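Local coordinates for protein endo-beta-mannanase (Rhizomucor miehei, PDB 4QP0) that probably hydrolyses internal beta-1,4-mannosidic linkages in mannans, galactomannans and glucomannans, as a secreted glycoside hydrolase of family 5, at residues K17-N25 with T348-K359; V217-R225 with G235-I244. One frame throughout, in Å; residues are numbered along the deposited sequence.

Overall arrangement
Interaction 1 seats the C-terminal helix 345-358 against strand 17-25 on the outside of the TIM barrel; interaction 2 folds the loop that follows strand 214-216 back on itself, up to the short helix 241-245. Their centres lie 26 Å apart and their nearest atoms about 9 Å apart; the two involve different elements of the barrel. Both are largely buried, although Lys359 is exposed and the Asn224 and Arg225 end of interaction 2 is partly so. Between strand and helix, two waters, a carboxyl group and a lysine over a ring make the contact; within the loop, direct hydrogen bonds, a salt bridge and packed aromatic rings do.

Interaction 1: residues K17-N25 with T348-K359; sequences KPFYFEGTN and TVTNHADAMAKK
Glu22 of strand 17-25 lies along the side of helix 345-358, against Val349, His352 and Ala353. Glu22 CB lies 3.9 Å from Ala353 CA and close to His352 CD2, which CG also meets. CG stands anti to the backbone N (chi1 177°) and the chain runs on extended, which carries the carboxyl group to the helix turn at Val349. There Glu22 OE1 comes within 2.6 Å of Val349 O, a spacing that would fit a protonated acid. Glu22 OE2 rests against Val349 CG1 at 3.5 Å. The His352 ring has OE1 near its edge, and both its nitrogens are engaged elsewhere, by Glu314 and Asp321. In the TIM barrel of this family 5 enzyme, strand 17-25 pairs in parallel with strands 51-55 and 320-323, and the last helix of the chain packs outside it, its direction at 133° to that of residues 21-25. Water spans the backbones: water 2 accepts from Glu22 N and donates to Ala353 O at 2.9 Å, while water 1 joins Tyr20 N to Met356 O. Between these bridges Met356 bends at chi2 and chi3 and sets its CE 3.4 Å from Phe21 O, near the edge of the Tyr20 ring. At the chain end Lys359 lies across one face of that ring. Lys359 CE sits almost over the ring centre, 4.2 Å from the Tyr20 centroid, and NZ adds a cation-pi contact from 24° off the ring normal. Asp317 receives both ends, in a salt bridge with Lys359 NZ and a hydrogen bond with Tyr20 OH.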
loop_
_atom_site.group_PDB
_atom_site.type_symbol
_atom_site.label_atom_id
_atom_site.label_comp_id
_atom_site.label_asym_id
_atom_site.label_seq_id
_atom_site.Cartn_x
_atom_site.Cartn_y
_atom_site.Cartn_z
ATOM N N LYS A 17 16.607 -2.093 17.169
ATOM C CA LYS A 17 15.887 -3.361 17.288
ATOM C C LYS A 17 15.132 -3.776 16.017
ATOM O O LYS A 17 14.722 -2.921 15.224
ATOM C CB LYS A 17 14.931 -3.324 18.493
ATOM C CG LYS A 17 15.611 -2.962 19.802
ATOM C CD LYS A 17 15.211 -3.912 20.917
ATOM C CE LYS A 17 16.023 -3.652 22.177
ATOM N NZ LYS A 17 15.514 -2.464 22.918
ATOM N N PRO A 18 14.958 -5.099 15.818
ATOM C CA PRO A 18 14.083 -5.593 14.751
ATOM C C PRO A 18 12.618 -5.241 15.026
ATOM O O PRO A 18 12.198 -5.179 16.187
ATOM C CB PRO A 18 14.301 -7.111 14.794
ATOM C CG PRO A 18 15.643 -7.286 15.433
ATOM C CD PRO A 18 15.702 -6.198 16.464
ATOM N N PHE A 19 11.860 -5.011 13.958
ATOM C CA PHE A 19 10.501 -4.491 14.054
ATOM C C PHE A 19 9.508 -5.402 13.316
ATOM O O PHE A 19 9.354 -5.323 12.093
ATOM C CB PHE A 19 10.483 -3.049 13.512
ATOM C CG PHE A 19 9.182 -2.309 13.720
ATOM C CD1 PHE A 19 8.401 -2.511 14.860
ATOM C CD2 PHE A 19 8.766 -1.356 12.784
ATOM C CE1 PHE A 19 7.212 -1.810 15.042
ATOM C CE2 PHE A 19 7.583 -0.651 12.963
ATOM C CZ PHE A 19 6.804 -0.876 14.093
ATOM N N TYR A 20 8.866 -6.290 14.076
ATOM C CA TYR A 20 7.766 -7.121 13.577
ATOM C C TYR A 20 6.463 -6.475 14.022
ATOM O O TYR A 20 6.341 -6.064 15.173
ATOM C CB TYR A 20 7.835 -8.554 14.128
ATOM C CG TYR A 20 9.011 -9.372 13.643
ATOM C CD1 TYR A 20 8.940 -10.101 12.460
ATOM C CD2 TYR A 20 10.190 -9.434 14.379
ATOM C CE1 TYR A 20 10.015 -10.854 12.010
ATOM C CE2 TYR A 20 11.270 -10.190 13.944
ATOM C CZ TYR A 20 11.177 -10.893 12.756
ATOM O OH TYR A 20 12.247 -11.638 12.320
ATOM N N PHE A 21 5.494 -6.380 13.111
ATOM C CA PHE A 21 4.217 -5.781 13.449
ATOM C C PHE A 21 3.042 -6.364 12.680
ATOM O O PHE A 21 3.210 -6.922 11.597
ATOM C CB PHE A 21 4.270 -4.265 13.268
ATOM C CG PHE A 21 4.534 -3.819 11.849
ATOM C CD1 PHE A 21 3.483 -3.564 10.977
ATOM C CD2 PHE A 21 5.841 -3.625 11.395
ATOM C CE1 PHE A 21 3.727 -3.132 9.679
ATOM C CE2 PHE A 21 6.088 -3.193 10.102
ATOM C CZ PHE A 21 5.029 -2.948 9.245
ATOM N N GLU A 22 1.855 -6.251 13.269
ATOM C CA GLU A 22 0.623 -6.297 12.502
ATOM C C GLU A 22 0.183 -4.849 12.322
ATOM O O GLU A 22 0.096 -4.102 13.292
ATOM C CB GLU A 22 -0.463 -7.109 13.212
ATOM C CG GLU A 22 -1.793 -7.132 12.469
ATOM C CD GLU A 22 -2.916 -7.741 13.285
ATOM O OE1 GLU A 22 -2.623 -8.406 14.302
ATOM O OE2 GLU A 22 -4.097 -7.560 12.913
ATOM N N GLY A 23 -0.054 -4.443 11.082
ATOM C CA GLY A 23 -0.555 -3.109 10.804
ATOM C C GLY A 23 -1.976 -3.204 10.303
ATOM O O GLY A 23 -2.580 -4.265 10.378
ATOM N N THR A 24 -2.512 -2.102 9.786
ATOM C CA THR A 24 -3.846 -2.124 9.195
ATOM C C THR A 24 -3.958 -1.182 7.995
ATOM O O THR A 24 -3.024 -0.444 7.695
ATOM C CB THR A 24 -4.952 -1.829 10.235
ATOM O OG1 THR A 24 -6.233 -2.058 9.639
ATOM C CG2 THR A 24 -4.885 -0.394 10.743
ATOM N N ASN A 25 -5.091 -1.250 7.297
ATOM C CA ASN A 25 -5.404 -0.322 6.217
ATOM C C ASN A 25 -6.546 0.603 6.605
ATOM O O ASN A 25 -7.440 0.217 7.375
ATOM C CB ASN A 25 -5.777 -1.060 4.933
ATOM C CG ASN A 25 -4.574 -1.613 4.199
ATOM O OD1 ASN A 25 -4.111 -1.028 3.216
ATOM N ND2 ASN A 25 -4.059 -2.746 4.671
ATOM N N THR A 348 -9.291 -12.049 15.806
ATOM C CA THR A 348 -9.145 -11.547 14.434
ATOM C C THR A 348 -7.920 -10.639 14.276
ATOM O O THR A 348 -7.303 -10.591 13.207
ATOM C CB THR A 348 -10.402 -10.785 13.948
ATOM O OG1 THR A 348 -10.735 -9.746 14.874
ATOM C CG2 THR A 348 -11.592 -11.713 13.818
ATOM N N VAL A 349 -7.569 -9.918 15.340
ATOM C CA VAL A 349 -6.600 -8.824 15.234
ATOM C C VAL A 349 -5.618 -8.778 16.398
ATOM O O VAL A 349 -4.408 -8.660 16.186
ATOM C CB VAL A 349 -7.318 -7.459 15.141
ATOM C CG1 VAL A 349 -6.323 -6.315 15.266
ATOM C CG2 VAL A 349 -8.108 -7.335 13.843
ATOM N N THR A 350 -6.148 -8.877 17.617
ATOM C CA THR A 350 -5.398 -8.541 18.833
ATOM C C THR A 350 -4.315 -9.547 19.221
ATOM O O THR A 350 -3.160 -9.158 19.441
ATOM C CB THR A 350 -6.353 -8.199 20.010
ATOM O OG1 THR A 350 -6.582 -6.789 20.017
ATOM C CG2 THR A 350 -5.792 -8.611 21.373
ATOM N N ASN A 351 -4.679 -10.828 19.291
ATOM C CA ASN A 351 -3.719 -11.878 19.628
ATOM C C ASN A 351 -2.451 -11.785 18.797
ATOM O O ASN A 351 -1.348 -11.914 19.324
ATOM C CB ASN A 351 -4.350 -13.263 19.482
ATOM C CG ASN A 351 -5.313 -13.587 20.616
ATOM O OD1 ASN A 351 -5.470 -12.809 21.569
ATOM N ND2 ASN A 351 -5.972 -14.737 20.513
ATOM N N HIS A 352 -2.622 -11.536 17.499
ATOM C CA HIS A 352 -1.506 -11.477 16.568
ATOM C C HIS A 352 -0.699 -10.220 16.691
ATOM O O HIS A 352 0.527 -10.256 16.543
ATOM C CB HIS A 352 -2.005 -11.637 15.140
ATOM C CG HIS A 352 -0.907 -11.669 14.106
ATOM N ND1 HIS A 352 0.086 -12.577 14.130
ATOM C CD2 HIS A 352 -0.683 -10.867 12.985
ATOM C CE1 HIS A 352 0.905 -12.368 13.080
ATOM N NE2 HIS A 352 0.432 -11.320 12.383
ATOM N N ALA A 353 -1.368 -9.096 16.941
ATOM C CA ALA A 353 -0.686 -7.807 17.078
ATOM C C ALA A 353 0.341 -7.858 18.209
ATOM O O ALA A 353 1.492 -7.445 18.027
ATOM C CB ALA A 353 -1.689 -6.686 17.300
ATOM N N ASP A 354 -0.078 -8.396 19.358
ATOM C CA ASP A 354 0.795 -8.588 20.523
ATOM C C ASP A 354 1.962 -9.531 20.237
ATOM O O ASP A 354 3.079 -9.286 20.686
ATOM C CB ASP A 354 -0.004 -9.107 21.732
ATOM C CG ASP A 354 -1.145 -8.177 22.131
ATOM O OD1 ASP A 354 -0.939 -6.941 22.200
ATOM O OD2 ASP A 354 -2.259 -8.684 22.379
ATOM N N ALA A 355 1.697 -10.602 19.493
ATOM C CA ALA A 355 2.715 -11.598 19.170
ATOM C C ALA A 355 3.801 -11.042 18.240
ATOM O O ALA A 355 4.973 -11.386 18.386
ATOM C CB ALA A 355 2.075 -12.848 18.583
ATOM N N MET A 356 3.418 -10.185 17.293
ATOM C CA MET A 356 4.403 -9.486 16.476
ATOM C C MET A 356 5.144 -8.421 17.286
ATOM O O MET A 356 6.350 -8.251 17.130
ATOM C CB MET A 356 3.754 -8.855 15.238
ATOM C CG MET A 356 3.093 -9.851 14.300
ATOM S SD MET A 356 4.256 -10.955 13.479
ATOM C CE MET A 356 4.599 -10.011 11.988
ATOM N N ALA A 357 4.418 -7.708 18.148
ATOM C CA ALA A 357 5.015 -6.709 19.040
ATOM C C ALA A 357 6.100 -7.325 19.918
ATOM O O ALA A 357 7.162 -6.730 20.124
ATOM C CB ALA A 357 3.942 -6.068 19.909
ATOM N N LYS A 358 5.812 -8.525 20.422
ATOM C CA LYS A 358 6.695 -9.261 21.321
ATOM C C LYS A 358 7.971 -9.769 20.630
ATOM O O LYS A 358 9.038 -9.760 21.233
ATOM C CB LYS A 358 5.918 -10.419 21.970
ATOM C CG LYS A 358 6.634 -11.135 23.108
ATOM N N LYS A 359 7.860 -10.189 19.368
ATOM C CA LYS A 359 8.986 -10.800 18.620
ATOM C C LYS A 359 10.303 -10.007 18.649
ATOM O O LYS A 359 10.357 -8.840 18.261
ATOM C CB LYS A 359 8.590 -11.089 17.167
ATOM C CG LYS A 359 7.719 -12.323 16.985
ATOM C CD LYS A 359 7.585 -12.704 15.516
ATOM C CE LYS A 359 8.734 -13.598 15.061
ATOM N NZ LYS A 359 8.544 -14.074 13.662
HETATM O O HOH W 1 8.599 -6.645 16.825
HETATM O O HOH W 2 1.838 -5.281 16.111
#

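Interaction 2: residues V217-R225 with G235-I244; sequences VGDEGFFNR and GGSGMDFDAI
The loop after barrel strand 214-216 doubles back here onto the start of helix 241-245, part of the beta-to-alpha connection of the TIM barrel. Phe241 N, in the first turn, donates to Phe222 O at 3.0 Å. Asp240 is the N-cap: its OD1 accepts from Ala243 N, while OD2 takes Asn224 ND2 at 3.1 Å in a nearly straight bond (171°). That donor keeps the plane of its own amide but meets the carboxylate from above; the two planes stand 87° apart. The Phe223 and Phe241 side chains run side by side, CE1 of Phe223 lying 3.6 Å from CD2 of Phe241, and His278 of helix 270-284 stacks on the first ring and meets the second edge-to-face. In the turn 235-238, Ser237 OG touches the edge of the Phe222 ring at CD2 (3.4 Å); at the start of the loop, Val217 CG2 presses tightly on Ile244 CG2. The Arg225 chain, bent at chi2 and chi3, folds its guanidinium over one face of the Phe223 ring. From there Arg225 NH1 reaches Asp242 OD2 at 3.2 Å in a salt bridge, using the syn lone pair of OD2, with guanidinium and carboxylate nearly coplanar.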
loop_
_atom_site.group_PDB
_atom_site.type_symbol
_atom_site.label_atom_id
_atom_site.label_comp_id
_atom_site.label_asym_id
_atom_site.label_seq_id
_atom_site.Cartn_x
_atom_site.Cartn_y
_atom_site.Cartn_z
ATOM N N VAL A 217 6.603 -1.201 -3.782
ATOM C CA VAL A 217 5.665 -1.008 -4.885
ATOM C C VAL A 217 4.245 -0.854 -4.373
ATOM O O VAL A 217 3.566 0.108 -4.730
ATOM C CB VAL A 217 5.746 -2.137 -5.934
ATOM C CG1 VAL A 217 4.688 -1.954 -7.017
ATOM C CG2 VAL A 217 7.132 -2.171 -6.545
ATOM N N GLY A 218 3.812 -1.797 -3.531
ATOM C CA GLY A 218 2.430 -1.864 -3.058
ATOM C C GLY A 218 1.588 -2.812 -3.893
ATOM O O GLY A 218 0.362 -2.684 -3.933
ATOM N N ASP A 219 2.245 -3.755 -4.570
ATOM C CA ASP A 219 1.572 -4.720 -5.449
ATOM C C ASP A 219 0.973 -5.878 -4.672
ATOM O O ASP A 219 1.201 -6.010 -3.467
ATOM C CB ASP A 219 2.520 -5.250 -6.537
ATOM C CG ASP A 219 3.674 -6.102 -5.980
ATOM O OD1 ASP A 219 4.459 -5.608 -5.128
ATOM O OD2 ASP A 219 3.821 -7.268 -6.430
ATOM N N GLU A 220 0.217 -6.718 -5.376
ATOM C CA GLU A 220 -0.425 -7.885 -4.776
ATOM C C GLU A 220 0.560 -9.025 -4.520
ATOM O O GLU A 220 0.251 -9.966 -3.770
ATOM C CB GLU A 220 -1.588 -8.366 -5.646
ATOM C CG GLU A 220 -2.805 -7.464 -5.573
ATOM C CD GLU A 220 -3.601 -7.434 -6.866
ATOM O OE1 GLU A 220 -3.035 -7.061 -7.928
ATOM O OE2 GLU A 220 -4.804 -7.772 -6.814
ATOM N N GLY A 221 1.731 -8.937 -5.149
ATOM C CA GLY A 221 2.808 -9.900 -4.942
ATOM C C GLY A 221 2.832 -11.011 -5.962
ATOM O O GLY A 221 3.375 -12.084 -5.709
ATOM N N PHE A 222 2.257 -10.744 -7.128
ATOM C CA PHE A 222 2.185 -11.730 -8.204
ATOM C C PHE A 222 3.563 -12.066 -8.764
ATOM O O PHE A 222 4.346 -11.165 -9.067
ATOM C CB PHE A 222 1.214 -11.279 -9.310
ATOM C CG PHE A 222 -0.220 -11.115 -8.842
ATOM C CD1 PHE A 222 -0.690 -11.771 -7.691
ATOM C CD2 PHE A 222 -1.110 -10.316 -9.553
ATOM C CE1 PHE A 222 -2.001 -11.611 -7.264
ATOM C CE2 PHE A 222 -2.428 -10.167 -9.135
ATOM C CZ PHE A 222 -2.874 -10.820 -7.994
ATOM N N PHE A 223 3.849 -13.370 -8.868
ATOM C CA PHE A 223 5.126 -13.880 -9.383
ATOM C C PHE A 223 5.135 -14.008 -10.892
ATOM O O PHE A 223 4.088 -13.992 -11.533
ATOM C CB PHE A 223 5.425 -15.261 -8.808
ATOM C CG PHE A 223 5.701 -15.262 -7.342
ATOM C CD1 PHE A 223 6.919 -14.802 -6.849
ATOM C CD2 PHE A 223 4.751 -15.743 -6.449
ATOM C CE1 PHE A 223 7.176 -14.813 -5.489
ATOM C CE2 PHE A 223 5.004 -15.754 -5.091
ATOM C CZ PHE A 223 6.218 -15.289 -4.610
ATOM N N ASN A 224 6.330 -14.159 -11.450
ATOM C CA ASN A 224 6.493 -14.481 -12.859
ATOM C C ASN A 224 7.356 -15.725 -13.004
ATOM O O ASN A 224 8.420 -15.701 -13.627
ATOM C CB ASN A 224 7.067 -13.287 -13.628
ATOM C CG ASN A 224 7.377 -13.612 -15.076
ATOM O OD1 ASN A 224 6.689 -14.405 -15.712
ATOM N ND2 ASN A 224 8.431 -13.009 -15.597
ATOM N N ARG A 225 6.887 -16.818 -12.409
ATOM C CA ARG A 225 7.608 -18.080 -12.464
ATOM C C ARG A 225 7.083 -18.979 -13.593
ATOM O O ARG A 225 5.942 -19.448 -13.557
ATOM C CB ARG A 225 7.591 -18.782 -11.104
ATOM C CG ARG A 225 8.768 -18.413 -10.201
ATOM C CD ARG A 225 8.387 -17.473 -9.068
ATOM N NE ARG A 225 8.059 -18.197 -7.842
ATOM C CZ ARG A 225 8.683 -18.057 -6.671
ATOM N NH1 ARG A 225 9.685 -17.203 -6.526
ATOM N NH2 ARG A 225 8.284 -18.775 -5.627
ATOM N N GLY A 235 3.057 -15.021 -13.932
ATOM C CA GLY A 235 3.323 -13.769 -14.619
ATOM C C GLY A 235 2.252 -13.344 -15.603
ATOM O O GLY A 235 2.496 -12.490 -16.451
ATOM N N GLY A 236 1.065 -13.932 -15.485
ATOM C CA GLY A 236 -0.059 -13.573 -16.343
ATOM C C GLY A 236 -0.517 -12.135 -16.172
ATOM O O GLY A 236 -0.959 -11.500 -17.140
ATOM N N SER A 237 -0.416 -11.633 -14.941
ATOM C CA SER A 237 -0.777 -10.249 -14.601
ATOM C C SER A 237 0.133 -9.187 -15.243
ATOM O O SER A 237 -0.243 -8.011 -15.351
ATOM C CB SER A 237 -0.757 -10.072 -13.085
ATOM O OG SER A 237 0.545 -10.307 -12.580
ATOM N N GLY A 238 1.325 -9.607 -15.652
ATOM C CA GLY A 238 2.345 -8.694 -16.156
ATOM C C GLY A 238 3.265 -8.183 -15.059
ATOM O O GLY A 238 4.002 -7.226 -15.264
ATOM N N MET A 239 3.219 -8.831 -13.893
ATOM C CA MET A 239 4.025 -8.440 -12.731
ATOM C C MET A 239 5.016 -9.533 -12.364
ATOM O O MET A 239 4.790 -10.706 -12.642
ATOM C CB MET A 239 3.132 -8.143 -11.524
ATOM C CG MET A 239 2.208 -6.958 -11.710
ATOM S SD MET A 239 3.076 -5.395 -11.937
ATOM C CE MET A 239 3.631 -5.065 -10.266
ATOM N N ASP A 240 6.101 -9.143 -11.711
ATOM C CA ASP A 240 7.207 -10.051 -11.464
ATOM C C ASP A 240 7.782 -9.737 -10.102
ATOM O O ASP A 240 8.770 -9.005 -10.000
ATOM C CB ASP A 240 8.271 -9.872 -12.555
ATOM C CG ASP A 240 9.347 -10.952 -12.531
ATOM O OD1 ASP A 240 9.605 -11.568 -11.469
ATOM O OD2 ASP A 240 9.961 -11.170 -13.598
ATOM N N PHE A 241 7.165 -10.287 -9.060
ATOM C CA PHE A 241 7.604 -10.058 -7.681
ATOM C C PHE A 241 9.103 -10.248 -7.525
ATOM O O PHE A 241 9.757 -9.432 -6.888
ATOM C CB PHE A 241 6.858 -10.979 -6.714
ATOM C CG PHE A 241 7.171 -10.732 -5.258
ATOM C CD1 PHE A 241 6.484 -9.762 -4.538
ATOM C CD2 PHE A 241 8.125 -11.500 -4.593
ATOM C CE1 PHE A 241 6.754 -9.546 -3.191
ATOM C CE2 PHE A 241 8.396 -11.296 -3.236
ATOM C CZ PHE A 241 7.711 -10.315 -2.535
ATOM N N ASP A 242 9.638 -11.318 -8.105
ATOM C CA ASP A 242 11.080 -11.594 -8.053
ATOM C C ASP A 242 11.928 -10.451 -8.621
ATOM O O ASP A 242 12.890 -10.005 -7.984
ATOM C CB ASP A 242 11.416 -12.911 -8.768
ATOM C CG ASP A 242 10.846 -14.134 -8.048
ATOM O OD1 ASP A 242 10.845 -14.160 -6.793
ATOM O OD2 ASP A 242 10.399 -15.070 -8.748
ATOM N N ALA A 243 11.564 -9.968 -9.808
ATOM C CA ALA A 243 12.334 -8.905 -10.444
ATOM C C ALA A 243 12.205 -7.584 -9.682
ATOM O O ALA A 243 13.123 -6.756 -9.715
ATOM C CB ALA A 243 11.940 -8.735 -11.911
ATOM N N ILE A 244 11.076 -7.392 -8.999
ATOM C CA ILE A 244 10.845 -6.178 -8.212
ATOM C C ILE A 244 11.724 -6.182 -6.966
ATOM O O ILE A 244 12.496 -5.248 -6.739
ATOM C CB ILE A 244 9.355 -6.008 -7.837
ATOM C CG1 ILE A 244 8.530 -5.619 -9.069
ATOM C CG2 ILE A 244 9.180 -4.966 -6.741
ATOM C CD1 ILE A 244 7.050 -5.926 -8.941
#